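Local coordinates for catalase (Corynebacterium glutamicum, PDB 4B7H), which breaks hydrogen peroxide down to water and oxygen as a haem catalase, is inhibited by nitric oxide and binds NADPH, at residues Leu293-Ser298 with Gln448-Phe453. Numbering follows the deposited sequence.
With NDP (NADPH dihydro-nicotinamide-adenine-dinucleotide phosphate), chain H.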
# COMPACT_ATOMS: atom_id res chain seq x y z
N LEU A 293 17.80 -11.70 -28.52
CA LEU A 293 16.70 -10.82 -28.89
C LEU A 293 17.09 -9.74 -29.90
O LEU A 293 16.25 -9.29 -30.70
CB LEU A 293 16.12 -10.19 -27.62
CG LEU A 293 14.96 -9.21 -27.76
CD1 LEU A 293 13.76 -9.86 -28.46
CD2 LEU A 293 14.59 -8.69 -26.38
N THR A 294 18.36 -9.33 -29.88
CA THR A 294 18.85 -8.32 -30.81
C THR A 294 19.07 -8.87 -32.23
O THR A 294 19.46 -8.12 -33.13
CB THR A 294 20.17 -7.66 -30.31
OG1 THR A 294 21.25 -8.60 -30.38
CG2 THR A 294 20.02 -7.14 -28.88
N LYS A 295 18.83 -10.17 -32.41
CA LYS A 295 18.96 -10.81 -33.72
C LYS A 295 17.61 -11.31 -34.22
O LYS A 295 16.97 -12.15 -33.58
CB LYS A 295 19.91 -12.01 -33.64
CG LYS A 295 21.29 -11.70 -33.08
CD LYS A 295 22.08 -10.81 -34.03
CE LYS A 295 23.50 -10.62 -33.52
NZ LYS A 295 23.53 -9.82 -32.27
N THR A 296 17.17 -10.79 -35.36
CA THR A 296 16.00 -11.35 -36.03
C THR A 296 16.38 -12.60 -36.82
O THR A 296 17.55 -12.78 -37.19
CB THR A 296 15.34 -10.33 -36.97
OG1 THR A 296 16.33 -9.75 -37.83
CG2 THR A 296 14.67 -9.23 -36.17
N TRP A 297 15.41 -13.48 -37.05
CA TRP A 297 15.60 -14.59 -37.98
C TRP A 297 15.23 -14.10 -39.36
O TRP A 297 14.12 -13.59 -39.56
CB TRP A 297 14.66 -15.75 -37.65
CG TRP A 297 14.84 -16.45 -36.33
CD1 TRP A 297 15.85 -16.29 -35.43
CD2 TRP A 297 13.95 -17.42 -35.78
NE1 TRP A 297 15.64 -17.12 -34.34
CE2 TRP A 297 14.48 -17.82 -34.54
CE3 TRP A 297 12.74 -18.00 -36.22
CZ2 TRP A 297 13.85 -18.77 -33.72
CZ3 TRP A 297 12.12 -18.94 -35.41
CH2 TRP A 297 12.67 -19.31 -34.17
N SER A 298 16.13 -14.24 -40.32
CA SER A 298 15.82 -13.80 -41.67
C SER A 298 14.59 -14.52 -42.24
O SER A 298 14.47 -15.75 -42.11
CB SER A 298 17.01 -14.00 -42.60
OG SER A 298 16.63 -13.68 -43.93
N GLN A 448 28.30 -17.59 -36.19
CA GLN A 448 29.17 -17.09 -37.25
C GLN A 448 29.07 -15.58 -37.50
O GLN A 448 30.09 -14.88 -37.61
CB GLN A 448 28.86 -17.85 -38.53
CG GLN A 448 29.72 -17.51 -39.73
CD GLN A 448 29.41 -18.42 -40.90
OE1 GLN A 448 28.65 -18.06 -41.79
NE2 GLN A 448 29.97 -19.62 -40.88
N ASP A 449 27.85 -15.08 -37.56
CA ASP A 449 27.65 -13.69 -37.94
C ASP A 449 27.19 -12.80 -36.78
O ASP A 449 26.66 -11.70 -37.01
CB ASP A 449 26.68 -13.59 -39.13
CG ASP A 449 27.24 -14.22 -40.39
OD1 ASP A 449 28.47 -14.21 -40.57
OD2 ASP A 449 26.45 -14.73 -41.22
N ASP A 450 27.38 -13.25 -35.54
CA ASP A 450 26.97 -12.45 -34.39
C ASP A 450 27.89 -11.26 -34.15
O ASP A 450 29.08 -11.43 -33.89
CB ASP A 450 26.93 -13.30 -33.12
CG ASP A 450 25.76 -14.26 -33.07
OD1 ASP A 450 24.75 -14.03 -33.76
OD2 ASP A 450 25.84 -15.24 -32.30
N ASP A 451 27.32 -10.06 -34.23
CA ASP A 451 27.96 -8.84 -33.75
C ASP A 451 26.82 -7.86 -33.45
O ASP A 451 25.65 -8.21 -33.59
CB ASP A 451 28.98 -8.27 -34.76
CG ASP A 451 28.35 -7.37 -35.80
OD1 ASP A 451 27.19 -7.59 -36.20
OD2 ASP A 451 29.03 -6.41 -36.23
N ASP A 452 27.15 -6.63 -33.06
CA ASP A 452 26.12 -5.67 -32.69
C ASP A 452 25.59 -4.84 -33.86
O ASP A 452 24.59 -4.14 -33.72
CB ASP A 452 26.63 -4.72 -31.60
CG ASP A 452 26.88 -5.42 -30.28
OD1 ASP A 452 26.22 -6.46 -30.01
OD2 ASP A 452 27.71 -4.93 -29.49
N PHE A 453 26.25 -4.92 -35.01
CA PHE A 453 25.99 -3.97 -36.09
C PHE A 453 25.55 -4.55 -37.43
O PHE A 453 25.02 -3.81 -38.26
CB PHE A 453 27.20 -3.07 -36.32
CG PHE A 453 27.53 -2.21 -35.13
CD1 PHE A 453 26.78 -1.09 -34.85
CD2 PHE A 453 28.59 -2.55 -34.28
CE1 PHE A 453 27.08 -0.30 -33.75
CE2 PHE A 453 28.88 -1.77 -33.18
CZ PHE A 453 28.13 -0.64 -32.92
PA NDP H . 13.38 -9.43 -45.67
O1A NDP H . 13.54 -8.65 -46.93
O2A NDP H . 12.77 -10.77 -45.89
O5B NDP H . 12.47 -8.58 -44.67
C5B NDP H . 12.74 -7.21 -44.44
C4B NDP H . 11.74 -6.74 -43.40
O4B NDP H . 11.99 -5.37 -43.11
C3B NDP H . 10.31 -6.85 -43.92
O3B NDP H . 9.47 -7.37 -42.91
C2B NDP H . 9.97 -5.41 -44.26
O2B NDP H . 8.59 -5.09 -44.26
C1B NDP H . 10.77 -4.69 -43.18
N9A NDP H . 10.87 -3.23 -43.42
C8A NDP H . 10.60 -2.55 -44.57
N7A NDP H . 10.80 -1.23 -44.35
C5A NDP H . 11.19 -1.06 -43.07
C6A NDP H . 11.53 0.08 -42.33
N6A NDP H . 11.17 1.29 -42.76
N1A NDP H . 11.91 -0.07 -41.02
C2A NDP H . 11.96 -1.32 -40.44
N3A NDP H . 11.62 -2.44 -41.17
C4A NDP H . 11.24 -2.31 -42.47
O3 NDP H . 14.83 -9.52 -44.96
PN NDP H . 15.13 -10.27 -43.56
O1N NDP H . 13.89 -10.89 -43.01
O2N NDP H . 16.35 -11.09 -43.78
O5D NDP H . 15.56 -9.07 -42.58
C5D NDP H . 16.39 -8.02 -43.07
C4D NDP H . 16.35 -6.86 -42.09
O4D NDP H . 15.03 -6.37 -42.02
C3D NDP H . 16.73 -7.31 -40.69
O3D NDP H . 18.12 -7.15 -40.45
C2D NDP H . 15.86 -6.42 -39.81
O2D NDP H . 16.57 -5.26 -39.47
C1D NDP H . 14.69 -6.01 -40.69
N1N NDP H . 13.43 -6.67 -40.28
C2N NDP H . 13.44 -8.02 -40.06
C3N NDP H . 12.31 -8.71 -39.67
C7N NDP H . 12.43 -10.18 -39.44
O7N NDP H . 11.57 -10.78 -38.51
N7N NDP H . 13.35 -10.89 -40.09
C4N NDP H . 10.97 -8.03 -39.48
C5N NDP H . 11.07 -6.55 -39.75
C6N NDP H . 12.27 -5.95 -40.12
P2B NDP H . 7.74 -5.12 -45.63
O1X NDP H . 8.43 -4.22 -46.63
O2X NDP H . 7.69 -6.55 -46.12
O3X NDP H . 6.35 -4.62 -45.29
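CG of Lys295 stands beside the backbone N (chi1 -55°), and bends at chi2 and chi4 then carry NZ to the carbonyl of Asp451. The contact joins two loops of the catalase fold, one between strands 270-279 and 305-314 of the antiparallel beta sheet, the other leading into helix 454-463 of the C-terminal helical region. The one hydrogen bond between segments 293-298 and 448-453 runs from Lys295 NZ to Asp451 O at 3.0 Å, and the ammonium nitrogen lies 37° out of the carbonyl plane rather than on a lone pair. The same nitrogen forms a weak bond to Thr294 OG1 (3.2 Å) and a salt bridge to Asp292, so the lysine ties its own loop together while gripping the other. Its methylene CE lies 3.6 Å from Asp450 OD1, whereas NZ stays 4.6 Å from that oxygen; this is packing against a carboxylate, though the nearby negative charges probably favour the ammonium form. The carboxylate of Asp450 is itself held by backbone N-H groups, OD2 by His447 and OD1 by Asn289. Just beyond, Asp451 OD1 takes the N-H of Ile454 and, weakly, that of Phe453, the N-cap residue of helix 454-463, which also supplies Gln455, whose OE1 accepts the Thr296 N-H, a further link between the two regions beside the NADPH. On the cofactor side, Trp297 O accepts a nearly straight bond from the carboxamide N7N of NADPH at 2.9 Å. Ser298 turns its OG anti to the backbone N, chi1 174°, where the hydroxyl donates to the phosphate oxygen O2N of NADPH at 2.6 Å.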